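Local coordinates for protein silicatein alpha (Tethya aurantium, PDB 6ZQ3) that probably promotes the formation of silica in sponge spicules and is built on the fold of papain-like cysteine peptidases, at residues 24-29 / 164-169; 36-41 / 131-136; 156-161 / 205-210; 55-60 / 97-102. All coordinates share one frame; numbering follows the deposited sequence.

The centre of contact 1 lies about 5 Å from the centre of the chain, and the contact holds Ser26 and His165, probably the active-site pair at the junction of the helical and sheet-based papain domains. Contact 2 is centred about 14 Å away and shares helix 26-43 with it; strands 134-138 and 165-173 join the two through probable backbone hydrogen bonds, one from Met167 N to Val136 O at 2.8 Å. Disulfide contacts 3 and 4 lie on opposite sides of the chain's centre, their own centres about 32 Å apart. Each still touches contact 1: Ile209 CD1 meets Ile169 CD1 at 3.3 Å, and Ile55 CD1 meets Ala25 CB at 3.4 Å.

Contact 1. Residues 24-29 / 164-169; sequences GASYAF and NHAMVI
Ser26 and His165 meet where the first turn of helix 26-43 reaches strand 165-173. The serine points toward the strand, its OG turned between the backbone N and the carbonyl carbon (chi1 50°). OG comes at the imidazole obliquely, 3.5 Å from ND1 and not counted as a hydrogen bond, while CB of Ser26 lies 3.6 Å from CE1 of His165. The same OG accepts a weak hydrogen bond from Ala166 N at 3.3 Å, which may help to orient the hydroxyl. By sequence position Ser26 stands where papain-family enzymes carry their catalytic cysteine, and His165 and Asn185 match the family's histidine and asparagine, so the geometry is consistent with a Ser-His-Asn version of that active site. The other ring nitrogen, NE2, is hydrogen-bonded to Asn185 OD1, and Trp187 meets the ring with the planes at about 45°. An alanine in place of His165 would probably leave Ser26 OG without its imidazole neighbour and Asn185 OD1 without its ring donor. Beside this pair, Ser26 CB packs 3.3 Å from Ala166 O, and Ala166 CB rests 3.9 Å from Tyr27 N at the start of the helix.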
loop_
_atom_site.group_PDB
_atom_site.type_symbol
_atom_site.label_atom_id
_atom_site.label_comp_id
_atom_site.label_asym_id
_atom_site.label_seq_id
_atom_site.Cartn_x
_atom_site.Cartn_y
_atom_site.Cartn_z
ATOM N N GLY A 24 -8.187 -11.540 -1.813
ATOM C CA GLY A 24 -8.360 -10.482 -0.811
ATOM C C GLY A 24 -7.064 -10.061 -0.145
ATOM O O GLY A 24 -6.963 -10.097 1.075
ATOM N N ALA A 25 -6.099 -9.625 -0.952
ATOM C CA ALA A 25 -4.712 -9.394 -0.535
ATOM C C ALA A 25 -4.259 -7.932 -0.656
ATOM O O ALA A 25 -3.112 -7.665 -1.023
ATOM C CB ALA A 25 -3.790 -10.259 -1.388
ATOM N N SER A 26 -5.123 -6.979 -0.356
ATOM C CA SER A 26 -4.695 -5.578 -0.362
ATOM C C SER A 26 -3.506 -5.333 0.568
ATOM O O SER A 26 -2.569 -4.612 0.215
ATOM C CB SER A 26 -5.848 -4.616 -0.017
ATOM O OG SER A 26 -6.531 -4.999 1.158
ATOM N N TYR A 27 -3.508 -5.967 1.727
ATOM C CA TYR A 27 -2.337 -5.869 2.618
ATOM C C TYR A 27 -1.026 -5.991 1.830
ATOM O O TYR A 27 -0.130 -5.162 1.990
ATOM C CB TYR A 27 -2.404 -6.864 3.782
ATOM C CG TYR A 27 -2.207 -8.315 3.415
ATOM C CD1 TYR A 27 -3.278 -9.104 3.022
ATOM C CD2 TYR A 27 -0.949 -8.919 3.507
ATOM C CE1 TYR A 27 -3.097 -10.441 2.705
ATOM C CE2 TYR A 27 -0.761 -10.243 3.176
ATOM C CZ TYR A 27 -1.841 -11.004 2.779
ATOM O OH TYR A 27 -1.671 -12.327 2.456
ATOM N N ALA A 28 -0.950 -6.966 0.936
ATOM C CA ALA A 28 0.275 -7.234 0.188
ATOM C C ALA A 28 0.566 -6.181 -0.813
ATOM O O ALA A 28 1.719 -5.826 -1.001
ATOM C CB ALA A 28 0.165 -8.564 -0.557
ATOM N N PHE A 29 -0.475 -5.748 -1.530
ATOM C CA PHE A 29 -0.299 -4.794 -2.603
ATOM C C PHE A 29 0.078 -3.498 -1.961
ATOM O O PHE A 29 0.969 -2.830 -2.420
ATOM C CB PHE A 29 -1.559 -4.648 -3.452
ATOM C CG PHE A 29 -1.720 -5.730 -4.500
ATOM C CD1 PHE A 29 -2.369 -6.907 -4.201
ATOM C CD2 PHE A 29 -1.212 -5.562 -5.766
ATOM C CE1 PHE A 29 -2.528 -7.895 -5.144
ATOM C CE2 PHE A 29 -1.340 -6.551 -6.715
ATOM C CZ PHE A 29 -2.009 -7.725 -6.404
ATOM N N ASN A 164 -10.873 -2.218 6.653
ATOM C CA ASN A 164 -11.044 -3.441 5.913
ATOM C C ASN A 164 -10.306 -3.454 4.574
ATOM O O ASN A 164 -10.436 -4.415 3.808
ATOM C CB ASN A 164 -12.535 -3.637 5.685
ATOM C CG ASN A 164 -13.174 -2.411 5.077
ATOM O OD1 ASN A 164 -12.789 -1.987 3.987
ATOM N ND2 ASN A 164 -14.109 -1.796 5.796
ATOM N N HIS A 165 -9.540 -2.413 4.271
ATOM C CA HIS A 165 -8.892 -2.369 2.957
ATOM C C HIS A 165 -7.669 -1.475 3.031
ATOM O O HIS A 165 -7.695 -0.434 3.686
ATOM C CB HIS A 165 -9.879 -1.892 1.865
ATOM C CG HIS A 165 -9.298 -1.904 0.486
ATOM N ND1 HIS A 165 -9.143 -3.061 -0.246
ATOM C CD2 HIS A 165 -8.835 -0.899 -0.298
ATOM C CE1 HIS A 165 -8.602 -2.772 -1.417
ATOM N NE2 HIS A 165 -8.409 -1.467 -1.476
ATOM N N ALA A 166 -6.605 -1.911 2.367
ATOM C CA ALA A 166 -5.300 -1.296 2.473
ATOM C C ALA A 166 -4.874 -0.771 1.123
ATOM O O ALA A 166 -5.159 -1.388 0.092
ATOM C CB ALA A 166 -4.266 -2.311 2.980
ATOM N N MET A 167 -4.152 0.348 1.124
ATOM C CA MET A 167 -3.678 0.957 -0.134
ATOM C C MET A 167 -2.410 1.740 0.111
ATOM O O MET A 167 -1.932 1.785 1.230
ATOM C CB MET A 167 -4.756 1.884 -0.724
ATOM C CG MET A 167 -6.177 1.621 -0.243
ATOM S SD MET A 167 -7.312 2.953 -0.646
ATOM C CE MET A 167 -7.204 2.770 -2.412
ATOM N N VAL A 168 -1.863 2.359 -0.930
ATOM C CA VAL A 168 -0.646 3.188 -0.796
ATOM C C VAL A 168 -0.994 4.640 -0.976
ATOM O O VAL A 168 -1.502 5.008 -2.016
ATOM C CB VAL A 168 0.413 2.923 -1.882
ATOM C CG1 VAL A 168 1.789 3.298 -1.358
ATOM C CG2 VAL A 168 0.398 1.487 -2.339
ATOM N N ILE A 169 -0.721 5.468 0.018
ATOM C CA ILE A 169 -0.749 6.909 -0.194
ATOM C C ILE A 169 0.491 7.317 -1.014
ATOM O O ILE A 169 1.627 7.063 -0.606
ATOM C CB ILE A 169 -0.867 7.653 1.165
ATOM C CG1 ILE A 169 -2.240 7.340 1.784
ATOM C CG2 ILE A 169 -0.728 9.163 1.010
ATOM C CD1 ILE A 169 -2.684 8.329 2.834
#

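Contact 2. Residues 36-41 / 131-136; sequences EGINAL and VGPVAV
Apolar side chains meet where Ile38 and Leu41 of helix 26-43 face Pro133. The Ile38 CD1 methyl lies 4.4 Å from CD of the proline ring, and Leu41 CD2 approaches that same CD at 4.5 Å. With Ile38 CG1 beside the backbone N, a chi2 of 49° turns CD1 to the proline.

A second group consists of methyls lying against backbone carbonyls. Leu41 CD2 comes within 3.3 Å of Val131 O, a closeness to be read with caution because the leucine rotamer is unusual, while Ile38 CD1 is 3.7 Å from Pro133 O. These are van der Waals contacts.

The third kind is backbone against ring or methyl, at the two glycines. Gly37 CA sits 4.1 Å from Pro133 CG; a CB on that residue would point at the ring and stand only 2.6 Å from CG of Pro133, so the helix can come this near because it has none. Gly132 CA is likewise 4.1 Å from Leu41 CD2, and its phi of 150° lies in a region that a residue with a CB would hardly adopt.

Helix 26-43, the central helix of the helical papain domain, rests here on the turn linking helix 121-130 to strand 134-138 of the sheet-based domain, at the domain interface. Pro133 also touches Val168 of strand 165-173, and Ile38 reaches Leu218 at the C-terminus, while Val134 packs against helix 121-130.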
loop_
_atom_site.group_PDB
_atom_site.type_symbol
_atom_site.label_atom_id
_atom_site.label_comp_id
_atom_site.label_asym_id
_atom_site.label_seq_id
_atom_site.Cartn_x
_atom_site.Cartn_y
_atom_site.Cartn_z
ATOM N N GLU A 36 8.293 -0.352 -2.856
ATOM C CA GLU A 36 8.735 -0.067 -4.219
ATOM C C GLU A 36 9.172 1.366 -4.285
ATOM O O GLU A 36 10.128 1.706 -4.986
ATOM C CB GLU A 36 7.607 -0.273 -5.230
ATOM C CG GLU A 36 7.336 -1.723 -5.578
ATOM C CD GLU A 36 6.018 -1.941 -6.316
ATOM O OE1 GLU A 36 5.206 -0.995 -6.440
ATOM O OE2 GLU A 36 5.791 -3.079 -6.784
ATOM N N GLY A 37 8.449 2.206 -3.551
ATOM C CA GLY A 37 8.697 3.631 -3.537
ATOM C C GLY A 37 9.993 3.942 -2.867
ATOM O O GLY A 37 10.899 4.479 -3.475
ATOM N N ILE A 38 10.079 3.555 -1.608
ATOM C CA ILE A 38 11.291 3.706 -0.803
ATOM C C ILE A 38 12.554 3.227 -1.539
ATOM O O ILE A 38 13.602 3.857 -1.493
ATOM C CB ILE A 38 11.144 2.908 0.501
ATOM C CG1 ILE A 38 10.394 3.707 1.597
ATOM C CG2 ILE A 38 12.506 2.564 1.049
ATOM C CD1 ILE A 38 9.081 4.373 1.205
ATOM N N ASN A 39 12.432 2.084 -2.191
ATOM C CA ASN A 39 13.510 1.485 -2.917
ATOM C C ASN A 39 13.873 2.285 -4.162
ATOM O O ASN A 39 15.030 2.483 -4.455
ATOM C CB ASN A 39 13.111 0.061 -3.317
ATOM C CG ASN A 39 14.180 -0.623 -4.130
ATOM O OD1 ASN A 39 15.237 -0.979 -3.600
ATOM N ND2 ASN A 39 13.937 -0.772 -5.432
ATOM N N ALA A 40 12.862 2.727 -4.894
ATOM C CA ALA A 40 13.044 3.488 -6.098
ATOM C C ALA A 40 13.704 4.860 -5.850
ATOM O O ALA A 40 14.527 5.317 -6.633
ATOM C CB ALA A 40 11.696 3.670 -6.761
ATOM N N LEU A 41 13.290 5.506 -4.774
ATOM C CA LEU A 41 13.889 6.735 -4.259
ATOM C C LEU A 41 15.355 6.589 -3.870
ATOM O O LEU A 41 16.177 7.407 -4.253
ATOM C CB LEU A 41 13.128 7.165 -2.990
ATOM C CG LEU A 41 12.102 8.275 -3.004
ATOM C CD1 LEU A 41 11.538 8.511 -4.379
ATOM C CD2 LEU A 41 11.030 7.946 -1.975
ATOM N N VAL A 131 9.536 11.297 3.364
ATOM C CA VAL A 131 10.084 9.929 3.255
ATOM C C VAL A 131 9.660 9.222 1.951
ATOM O O VAL A 131 10.508 8.702 1.202
ATOM C CB VAL A 131 9.691 9.059 4.470
ATOM C CG1 VAL A 131 10.487 7.773 4.456
ATOM C CG2 VAL A 131 9.909 9.806 5.795
ATOM N N GLY A 132 8.356 9.210 1.674
ATOM C CA GLY A 132 7.854 8.453 0.538
ATOM C C GLY A 132 6.437 7.923 0.694
ATOM O O GLY A 132 5.712 8.270 1.652
ATOM N N PRO A 133 6.019 7.090 -0.275
ATOM C CA PRO A 133 4.693 6.487 -0.253
ATOM C C PRO A 133 4.485 5.660 1.009
ATOM O O PRO A 133 5.373 4.891 1.386
ATOM C CB PRO A 133 4.699 5.591 -1.490
ATOM C CG PRO A 133 5.701 6.211 -2.412
ATOM C CD PRO A 133 6.740 6.817 -1.533
ATOM N N VAL A 134 3.327 5.834 1.646
ATOM C CA VAL A 134 3.004 5.239 2.936
ATOM C C VAL A 134 1.834 4.280 2.798
ATOM O O VAL A 134 0.810 4.607 2.207
ATOM C CB VAL A 134 2.656 6.331 3.955
ATOM C CG1 VAL A 134 2.283 5.757 5.322
ATOM C CG2 VAL A 134 3.839 7.263 4.100
ATOM N N ALA A 135 1.987 3.095 3.363
ATOM C CA ALA A 135 0.959 2.110 3.333
ATOM C C ALA A 135 -0.045 2.493 4.403
ATOM O O ALA A 135 0.329 2.824 5.527
ATOM C CB ALA A 135 1.544 0.740 3.588
ATOM N N VAL A 136 -1.317 2.514 4.011
ATOM C CA VAL A 136 -2.438 2.740 4.925
ATOM C C VAL A 136 -3.536 1.673 4.776
ATOM O O VAL A 136 -3.556 0.907 3.816
ATOM C CB VAL A 136 -3.084 4.114 4.689
ATOM C CG1 VAL A 136 -2.059 5.239 4.814
ATOM C CG2 VAL A 136 -3.803 4.146 3.335
#

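Contact 3. Residues 156-161 / 205-210; sequences SRCSSS and NQCGIA
Asn205 O is gripped by two groups: the backbone N of Gly208 donates to it at 3.2 Å, closing a type II beta turn over 205-208, and Ser160 OG gives it a weak hydrogen bond at 3.3 Å from the other segment. Ser160 OG stands beside its own backbone N, anti to the carbonyl carbon (chi1 -40°), the position from which it reaches Asn205 O. The carboxamide of Asn205 serves the same loop: OD1 accepts Ala210 N at 2.7 Å, the donor tilted 21° from the carbonyl plane, and ND2 is hydrogen-bonded to Ser211 OG. Because Ser211 OG also pairs with Ser160 O, the asparagine and the facing segment are linked through one hydroxyl.

The covalent link is the disulfide between Cys158 and Cys207, whose SG atoms are 2.0 Å apart with a chi3 of 108°, positive and hence right-handed. Close beside it, Ser159 O lies 3.3 Å from Cys207 CA in a C-H...O contact. The backbones are pressed together at Ser160, whose CA is 3.7 Å from Gly208 N; Gly208 has positive phi and no CB to come between the segments. Gln206 extends past the bridge, its CG 4.4 Å from Cys158 CB, and its amide is held by Asp154 and Ser155.

Neither segment forms a regular helix or strand, so the bridge staples two loops of the sheet-based domain, one leading into strand 165-173 and the other into strand 214-217, in a place where papain-family enzymes commonly carry a disulfide.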
loop_
_atom_site.group_PDB
_atom_site.type_symbol
_atom_site.label_atom_id
_atom_site.label_comp_id
_atom_site.label_asym_id
_atom_site.label_seq_id
_atom_site.Cartn_x
_atom_site.Cartn_y
_atom_site.Cartn_z
ATOM N N SER A 156 -19.865 10.394 4.991
ATOM C CA SER A 156 -20.470 10.670 6.282
ATOM C C SER A 156 -20.534 9.395 7.134
ATOM O O SER A 156 -20.440 9.457 8.351
ATOM C CB SER A 156 -21.888 11.232 6.065
ATOM O OG SER A 156 -21.989 11.907 4.811
ATOM N N ARG A 157 -20.693 8.241 6.482
ATOM C CA ARG A 157 -20.879 6.952 7.180
ATOM C C ARG A 157 -19.566 6.185 7.531
ATOM O O ARG A 157 -19.625 5.099 8.097
ATOM C CB ARG A 157 -21.828 6.062 6.346
ATOM N N CYS A 158 -18.406 6.768 7.211
ATOM C CA CYS A 158 -17.086 6.116 7.341
ATOM C C CYS A 158 -16.695 6.001 8.811
ATOM O O CYS A 158 -16.833 6.966 9.575
ATOM C CB CYS A 158 -15.999 6.936 6.611
ATOM S SG CYS A 158 -15.047 5.966 5.438
ATOM N N SER A 159 -16.190 4.832 9.192
ATOM C CA SER A 159 -15.636 4.600 10.529
ATOM C C SER A 159 -14.121 4.848 10.548
ATOM O O SER A 159 -13.439 4.695 9.535
ATOM C CB SER A 159 -15.936 3.173 10.959
ATOM O OG SER A 159 -15.530 2.961 12.291
ATOM N N SER A 160 -13.599 5.226 11.706
ATOM C CA SER A 160 -12.175 5.536 11.849
ATOM C C SER A 160 -11.421 4.494 12.671
ATOM O O SER A 160 -10.364 4.795 13.196
ATOM C CB SER A 160 -11.989 6.906 12.514
ATOM O OG SER A 160 -12.929 7.840 12.026
ATOM N N SER A 161 -11.936 3.269 12.767
ATOM C CA SER A 161 -11.346 2.269 13.670
ATOM C C SER A 161 -11.304 0.846 13.121
ATOM O O SER A 161 -10.273 0.163 13.253
ATOM C CB SER A 161 -12.103 2.275 14.988
ATOM O OG SER A 161 -12.251 3.610 15.442
ATOM N N ASN A 205 -9.407 12.491 10.459
ATOM C CA ASN A 205 -9.085 11.104 10.178
ATOM C C ASN A 205 -10.277 10.319 9.658
ATOM O O ASN A 205 -10.617 9.248 10.178
ATOM C CB ASN A 205 -8.474 10.408 11.409
ATOM C CG ASN A 205 -7.941 9.023 11.081
ATOM O OD1 ASN A 205 -7.393 8.805 10.001
ATOM N ND2 ASN A 205 -8.129 8.074 11.993
ATOM N N GLN A 206 -10.883 10.862 8.607
ATOM C CA GLN A 206 -12.020 10.261 7.966
ATOM C C GLN A 206 -11.608 8.930 7.318
ATOM O O GLN A 206 -10.577 8.873 6.654
ATOM C CB GLN A 206 -12.565 11.231 6.912
ATOM C CG GLN A 206 -13.918 10.837 6.359
ATOM C CD GLN A 206 -14.331 11.707 5.202
ATOM O OE1 GLN A 206 -14.416 11.243 4.068
ATOM N NE2 GLN A 206 -14.587 12.977 5.476
ATOM N N CYS A 207 -12.413 7.880 7.542
ATOM C CA CYS A 207 -12.186 6.510 7.042
ATOM C C CYS A 207 -10.985 5.789 7.694
ATOM O O CYS A 207 -10.576 4.679 7.266
ATOM C CB CYS A 207 -12.080 6.514 5.510
ATOM S SG CYS A 207 -13.570 7.197 4.728
ATOM N N GLY A 208 -10.450 6.417 8.739
ATOM C CA GLY A 208 -9.333 5.880 9.490
ATOM C C GLY A 208 -8.088 5.772 8.652
ATOM O O GLY A 208 -7.349 4.803 8.783
ATOM N N ILE A 209 -7.861 6.762 7.788
ATOM C CA ILE A 209 -6.706 6.754 6.890
ATOM C C ILE A 209 -5.348 6.831 7.624
ATOM O O ILE A 209 -4.325 6.335 7.125
ATOM C CB ILE A 209 -6.821 7.880 5.827
ATOM C CG1 ILE A 209 -5.949 7.560 4.617
ATOM C CG2 ILE A 209 -6.458 9.242 6.399
ATOM C CD1 ILE A 209 -5.858 8.702 3.652
ATOM N N ALA A 210 -5.350 7.429 8.812
ATOM C CA ALA A 210 -4.141 7.598 9.590
ATOM C C ALA A 210 -4.131 6.769 10.874
ATOM O O ALA A 210 -3.256 6.977 11.715
ATOM C CB ALA A 210 -3.943 9.080 9.916
#

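Contact 4. Residues 55-60 / 97-102; sequences IDCSVP and SSCTYQ
Cys57 SG lies beside its backbone N and anti to the carbonyl carbon, whereas Cys99 SG is anti to its own N (chi1 -178°), and from these two positions the sulfurs meet at 2.1 Å. The disulfide has a chi3 of 100°, a right-handed bridge. Tyr101 CB packs on the Cys57 sulfur at 4.3 Å. Asp56, one residue earlier, has CG anti to its carbonyl carbon, and its carboxylate reaches the chain ahead of Cys99. Ser97 N donates to Asp56 OD1 at 2.8 Å, arriving 48° above the carboxylate plane. The bridge pins the last turn of helix 51-57 to the loop before strand 106-108, within the helical domain of the papain fold, and is one of the disulfides usual in papain-like enzymes.

Asp56 is held in an acceptor-rich place: OD2 lies 3.0 Å from Ser98 O and OD1 is also 3.0 Å from Ser97 O, neither pair a hydrogen bond. This neighbourhood may raise the aspartate's proton affinity, offset by the donors Ser97 N and Gln52 NE2; Tyr90 OH is also hydrogen-bonded to OD2. An alanine in place of Asp56 would probably leave Ser97 N without its acceptor and Tyr90 OH and Gln52 NE2 without their carboxylate partner, so that the loop ahead of the disulfide would be less firmly fixed. Asp56 CB packs 3.8 Å from Cys99 CA, and Tyr77 of helix 71-80 touches both Cys57 and Tyr101.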
loop_
_atom_site.group_PDB
_atom_site.type_symbol
_atom_site.label_atom_id
_atom_site.label_comp_id
_atom_site.label_asym_id
_atom_site.label_seq_id
_atom_site.Cartn_x
_atom_site.Cartn_y
_atom_site.Cartn_z
ATOM N N ILE A 55 2.041 -13.211 -0.567
ATOM C CA ILE A 55 0.846 -14.044 -0.385
ATOM C C ILE A 55 1.228 -15.489 -0.104
ATOM O O ILE A 55 0.785 -16.060 0.893
ATOM C CB ILE A 55 -0.126 -13.959 -1.586
ATOM C CG1 ILE A 55 -0.874 -12.629 -1.528
ATOM C CG2 ILE A 55 -1.142 -15.094 -1.551
ATOM C CD1 ILE A 55 -1.283 -12.086 -2.881
ATOM N N ASP A 56 2.057 -16.060 -0.972
ATOM C CA ASP A 56 2.492 -17.431 -0.786
ATOM C C ASP A 56 3.263 -17.697 0.510
ATOM O O ASP A 56 3.095 -18.774 1.090
ATOM C CB ASP A 56 3.348 -17.894 -1.966
ATOM C CG ASP A 56 2.592 -17.885 -3.252
ATOM O OD1 ASP A 56 1.340 -17.834 -3.195
ATOM O OD2 ASP A 56 3.238 -17.921 -4.318
ATOM N N CYS A 57 4.099 -16.762 0.965
ATOM C CA CYS A 57 5.151 -17.122 1.957
ATOM C C CYS A 57 5.017 -16.519 3.348
ATOM O O CYS A 57 5.779 -16.873 4.236
ATOM C CB CYS A 57 6.540 -16.777 1.420
ATOM S SG CYS A 57 6.804 -17.231 -0.311
ATOM N N SER A 58 4.064 -15.623 3.560
ATOM C CA SER A 58 3.947 -14.984 4.859
ATOM C C SER A 58 2.878 -15.602 5.763
ATOM O O SER A 58 2.505 -14.997 6.759
ATOM C CB SER A 58 3.696 -13.477 4.687
ATOM O OG SER A 58 2.360 -13.208 4.311
ATOM N N VAL A 59 2.397 -16.803 5.447
ATOM C CA VAL A 59 1.386 -17.466 6.308
ATOM C C VAL A 59 1.912 -17.715 7.723
ATOM O O VAL A 59 1.173 -17.513 8.686
ATOM C CB VAL A 59 0.821 -18.773 5.692
ATOM C CG1 VAL A 59 -0.010 -19.549 6.703
ATOM C CG2 VAL A 59 -0.053 -18.430 4.509
ATOM N N PRO A 60 3.186 -18.131 7.849
ATOM C CA PRO A 60 3.765 -18.347 9.166
ATOM C C PRO A 60 4.081 -17.082 9.947
ATOM O O PRO A 60 4.369 -17.182 11.152
ATOM C CB PRO A 60 5.056 -19.108 8.875
ATOM C CG PRO A 60 4.867 -19.684 7.510
ATOM C CD PRO A 60 4.082 -18.632 6.789
ATOM N N SER A 97 -0.358 -19.832 -4.056
ATOM C CA SER A 97 0.363 -20.930 -4.657
ATOM C C SER A 97 1.476 -21.347 -3.717
ATOM O O SER A 97 1.605 -20.814 -2.608
ATOM C CB SER A 97 0.927 -20.495 -6.011
ATOM O OG SER A 97 -0.099 -19.913 -6.799
ATOM N N SER A 98 2.269 -22.314 -4.152
ATOM C CA SER A 98 3.455 -22.709 -3.409
ATOM C C SER A 98 4.434 -21.532 -3.280
ATOM O O SER A 98 4.453 -20.646 -4.142
ATOM C CB SER A 98 4.113 -23.901 -4.098
ATOM O OG SER A 98 4.009 -23.760 -5.505
ATOM N N CYS A 99 5.208 -21.498 -2.189
ATOM C CA CYS A 99 6.216 -20.457 -2.024
ATOM C C CYS A 99 7.378 -20.807 -2.941
ATOM O O CYS A 99 8.075 -21.779 -2.719
ATOM C CB CYS A 99 6.685 -20.300 -0.569
ATOM S SG CYS A 99 7.915 -18.961 -0.295
ATOM N N THR A 100 7.561 -20.024 -3.995
ATOM C CA THR A 100 8.700 -20.217 -4.870
ATOM C C THR A 100 9.690 -19.075 -4.661
ATOM O O THR A 100 10.333 -18.639 -5.588
ATOM C CB THR A 100 8.279 -20.298 -6.356
ATOM O OG1 THR A 100 7.041 -21.020 -6.485
ATOM C CG2 THR A 100 9.378 -20.998 -7.191
ATOM N N TYR A 101 9.839 -18.588 -3.438
ATOM C CA TYR A 101 10.799 -17.523 -3.225
ATOM C C TYR A 101 12.212 -17.979 -3.635
ATOM O O TYR A 101 12.708 -19.001 -3.147
ATOM C CB TYR A 101 10.806 -17.030 -1.771
ATOM C CG TYR A 101 11.946 -16.074 -1.538
ATOM C CD1 TYR A 101 11.819 -14.734 -1.867
ATOM C CD2 TYR A 101 13.174 -16.519 -1.053
ATOM C CE1 TYR A 101 12.850 -13.846 -1.669
ATOM C CE2 TYR A 101 14.227 -15.634 -0.855
ATOM C CZ TYR A 101 14.056 -14.292 -1.168
ATOM O OH TYR A 101 15.085 -13.376 -0.989
ATOM N N GLN A 102 12.839 -17.191 -4.509
ATOM C CA GLN A 102 14.211 -17.417 -4.993
ATOM C C GLN A 102 15.111 -16.199 -4.692
ATOM O O GLN A 102 14.811 -15.072 -5.093
ATOM C CB GLN A 102 14.196 -17.672 -6.513
#